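Local coordinates for protein Ton_1535 (PDB 3ZPJ) that is of unknown function but folds as an alpha-solenoid that contains an unusual left-handed helical turn, at residues 157-162 / 185-190. Numbering follows the deposited sequence.
Sequences GILRIG and FDIFDK
CG1 of I187 and CG of F188 lie anti to their own carbonyl carbons, and both side chains run to segment 157-162. The isoleucine, extended with chi2 at 171°, meets it by CD1 and CG2, while the phenylalanine (chi1 -67°) meets it by the CD1-CE1-CZ edge and tip of its ring. I187 is a knob in a hole formed by I158, L159, I161 and G162. Its CG2 methyl rests 3.5 Å from the carbonyl O of I158 and also meets the CG2 methyl of that residue, the two isoleucines crossing obliquely. Its CD1 lies further along the helix, 3.8 Å from the backbone N of G162 and 4.0 Å from CG2 of I161, whose side chain it crosses at about a right angle. Both backbone atoms touched here, I158 O and G162 N, are already bonded to each other within the helix, so the methyls pack on a polar pair that is satisfied. The F188 ring puts its tip on the glycine, with CZ 3.4 Å from G162 C, while L159 O lies at the ring edge, near its plane. The CD2 methyl of L159 abuts the ring at F188 CD1, 3.8 Å away. The CA atoms of G162 and I187 are 6.0 Å apart, and the ring sits so close that a CB on G162 would clash with F188 CE1. An alanine in place of F188 would probably loosen the helix pair, losing the ring's contacts with G162 and L159. Segments 157-162 and 185-190 run roughly antiparallel, at 143°, and their parent helices, 151-170 and 174-190, follow each other in the solenoid; I158 and I161 also pack on helix 130-146, and F188 continues onto R196 and A197 of helix 194-209.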
ATOM      1  N   GLY A 157       7.151 -17.705  13.833  1.00 44.33           N
ATOM      2  CA  GLY A 157       7.129 -16.330  14.294  1.00 38.82           C
ATOM      3  C   GLY A 157       7.447 -15.347  13.170  1.00 30.71           C
ATOM      4  O   GLY A 157       6.731 -14.369  12.968  1.00 25.66           O
ATOM      5  N   ILE A 158       8.522 -15.614  12.437  1.00 27.74           N
ATOM      6  CA  ILE A 158       8.943 -14.744  11.357  1.00 35.02           C
ATOM      7  C   ILE A 158       7.939 -14.700  10.187  1.00 27.57           C
ATOM      8  O   ILE A 158       7.722 -13.645   9.605  1.00 44.84           O
ATOM      9  CB  ILE A 158      10.361 -15.112  10.908  1.00 35.47           C
ATOM     10  CG1 ILE A 158      11.285 -15.009  12.119  1.00 31.81           C
ATOM     11  CG2 ILE A 158      10.848 -14.162   9.836  1.00 40.69           C
ATOM     12  CD1 ILE A 158      12.734 -15.265  11.848  1.00 37.84           C
ATOM     13  N   LEU A 159       7.305 -15.827   9.863  1.00 36.06           N
ATOM     14  CA  LEU A 159       6.297 -15.845   8.792  1.00 35.18           C
ATOM     15  C   LEU A 159       5.102 -14.996   9.192  1.00 41.80           C
ATOM     16  O   LEU A 159       4.458 -14.349   8.349  1.00 30.78           O
ATOM     17  CB  LEU A 159       5.856 -17.281   8.453  1.00 30.90           C
ATOM     18  CG  LEU A 159       6.912 -18.124   7.734  1.00 31.30           C
ATOM     19  CD1 LEU A 159       6.501 -19.569   7.599  1.00 33.10           C
ATOM     20  CD2 LEU A 159       7.199 -17.521   6.361  1.00 33.28           C
ATOM     21  N   ARG A 160       4.802 -14.975  10.490  1.00 31.49           N
ATOM     22  CA  ARG A 160       3.705 -14.134  10.950  1.00 27.01           C
ATOM     23  C   ARG A 160       4.035 -12.626  10.791  1.00 31.22           C
ATOM     24  O   ARG A 160       3.168 -11.813  10.517  1.00 28.88           O
ATOM     25  CB  ARG A 160       3.316 -14.494  12.375  1.00 37.68           C
ATOM     26  CG  ARG A 160       2.210 -13.633  12.953  1.00 38.68           C
ATOM     27  CD  ARG A 160       0.868 -13.965  12.342  1.00 43.66           C
ATOM     28  NE  ARG A 160      -0.208 -13.222  13.001  1.00 42.15           N
ATOM     29  CZ  ARG A 160      -1.411 -13.016  12.477  1.00 35.63           C
ATOM     30  NH1 ARG A 160      -1.703 -13.500  11.281  1.00 33.63           N
ATOM     31  NH2 ARG A 160      -2.319 -12.331  13.152  1.00 35.21           N
ATOM     32  N   ILE A 161       5.296 -12.260  10.957  1.00 30.05           N
ATOM     33  CA  ILE A 161       5.717 -10.888  10.697  1.00 23.85           C
ATOM     34  C   ILE A 161       5.509 -10.590   9.211  1.00 31.93           C
ATOM     35  O   ILE A 161       4.979  -9.548   8.861  1.00 30.36           O
ATOM     36  CB  ILE A 161       7.177 -10.714  11.046  1.00 28.37           C
ATOM     37  CG1 ILE A 161       7.364 -10.988  12.544  1.00 30.15           C
ATOM     38  CG2 ILE A 161       7.657  -9.311  10.704  1.00 28.88           C
ATOM     39  CD1 ILE A 161       8.750 -10.603  13.033  1.00 35.55           C
ATOM     40  N   GLY A 162       5.917 -11.528   8.355  1.00 24.70           N
ATOM     41  CA  GLY A 162       5.640 -11.460   6.935  1.00 32.19           C
ATOM     42  C   GLY A 162       4.187 -11.155   6.641  1.00 38.36           C
ATOM     43  O   GLY A 162       3.912 -10.202   5.913  1.00 35.46           O
ATOM     44  N   PHE A 185       8.385  -9.961   1.291  1.00 32.32           N
ATOM     45  CA  PHE A 185       8.852 -10.848   0.229  1.00 35.22           C
ATOM     46  C   PHE A 185      10.145 -11.499   0.642  1.00 25.53           C
ATOM     47  O   PHE A 185      10.346 -12.699   0.447  1.00 33.16           O
ATOM     48  CB  PHE A 185       9.119 -10.121  -1.098  1.00 35.63           C
ATOM     49  CG  PHE A 185       9.807 -10.998  -2.116  1.00 33.67           C
ATOM     50  CD1 PHE A 185       9.073 -11.878  -2.896  1.00 39.26           C
ATOM     51  CD2 PHE A 185      11.192 -10.980  -2.261  1.00 31.49           C
ATOM     52  CE1 PHE A 185       9.694 -12.709  -3.839  1.00 39.64           C
ATOM     53  CE2 PHE A 185      11.825 -11.816  -3.185  1.00 35.38           C
ATOM     54  CZ  PHE A 185      11.074 -12.677  -3.980  1.00 38.18           C
ATOM     55  N   ASP A 186      11.044 -10.674   1.147  1.00 26.75           N
ATOM     56  CA  ASP A 186      12.309 -11.149   1.683  1.00 38.89           C
ATOM     57  C   ASP A 186      12.098 -12.312   2.658  1.00 30.91           C
ATOM     58  O   ASP A 186      12.804 -13.327   2.596  1.00 32.51           O
ATOM     59  CB  ASP A 186      13.023 -10.003   2.382  1.00 49.92           C
ATOM     60  CG  ASP A 186      14.460  -9.903   1.994  1.00 64.97           C
ATOM     61  OD1 ASP A 186      14.739  -9.205   0.993  1.00 78.48           O
ATOM     62  OD2 ASP A 186      15.300 -10.524   2.683  1.00 62.41           O
ATOM     63  N   ILE A 187      11.099 -12.171   3.526  1.00 29.96           N
ATOM     64  CA  ILE A 187      10.822 -13.175   4.560  1.00 37.47           C
ATOM     65  C   ILE A 187      10.250 -14.459   3.939  1.00 36.99           C
ATOM     66  O   ILE A 187      10.659 -15.573   4.298  1.00 29.91           O
ATOM     67  CB  ILE A 187       9.847 -12.618   5.625  1.00 32.48           C
ATOM     68  CG1 ILE A 187      10.582 -11.717   6.619  1.00 34.67           C
ATOM     69  CG2 ILE A 187       9.168 -13.730   6.375  1.00 36.17           C
ATOM     70  CD1 ILE A 187       9.622 -10.966   7.575  1.00 31.62           C
ATOM     71  N   PHE A 188       9.318 -14.293   2.999  1.00 26.33           N
ATOM     72  CA  PHE A 188       8.658 -15.426   2.373  1.00 29.02           C
ATOM     73  C   PHE A 188       9.605 -16.179   1.452  1.00 32.46           C
ATOM     74  O   PHE A 188       9.506 -17.403   1.278  1.00 35.99           O
ATOM     75  CB  PHE A 188       7.426 -14.941   1.610  1.00 35.42           C
ATOM     76  CG  PHE A 188       6.349 -14.422   2.508  1.00 32.88           C
ATOM     77  CD1 PHE A 188       6.262 -14.869   3.822  1.00 32.26           C
ATOM     78  CD2 PHE A 188       5.433 -13.493   2.061  1.00 24.16           C
ATOM     79  CE1 PHE A 188       5.284 -14.393   4.665  1.00 26.89           C
ATOM     80  CE2 PHE A 188       4.441 -13.003   2.913  1.00 21.30           C
ATOM     81  CZ  PHE A 188       4.369 -13.466   4.204  1.00 35.41           C
ATOM     82  N   ASP A 189      10.539 -15.433   0.873  1.00 38.98           N
ATOM     83  CA  ASP A 189      11.564 -16.010   0.030  1.00 32.96           C
ATOM     84  C   ASP A 189      12.553 -16.855   0.837  1.00 40.54           C
ATOM     85  O   ASP A 189      12.821 -18.014   0.489  1.00 40.35           O
ATOM     86  CB  ASP A 189      12.314 -14.906  -0.704  1.00 40.35           C
ATOM     87  CG  ASP A 189      13.315 -15.450  -1.700  1.00 51.15           C
ATOM     88  OD1 ASP A 189      12.939 -16.319  -2.521  1.00 54.03           O
ATOM     89  OD2 ASP A 189      14.485 -15.020  -1.644  1.00 55.98           O
ATOM     90  N   LYS A 190      13.107 -16.277   1.904  1.00 38.28           N
ATOM     91  CA  LYS A 190      14.115 -16.997   2.697  1.00 44.16           C
ATOM     92  C   LYS A 190      13.509 -18.176   3.438  1.00 41.60           C
ATOM     93  O   LYS A 190      14.198 -19.152   3.708  1.00 41.33           O
ATOM     94  CB  LYS A 190      14.809 -16.090   3.721  1.00 42.36           C
ATOM     95  CG  LYS A 190      15.480 -14.861   3.161  1.00 59.31           C
ATOM     96  CD  LYS A 190      16.444 -15.174   2.040  1.00 71.51           C
ATOM     97  CE  LYS A 190      17.211 -13.917   1.665  1.00 79.87           C
ATOM     98  NZ  LYS A 190      17.924 -13.360   2.855  1.00 84.78           N
TER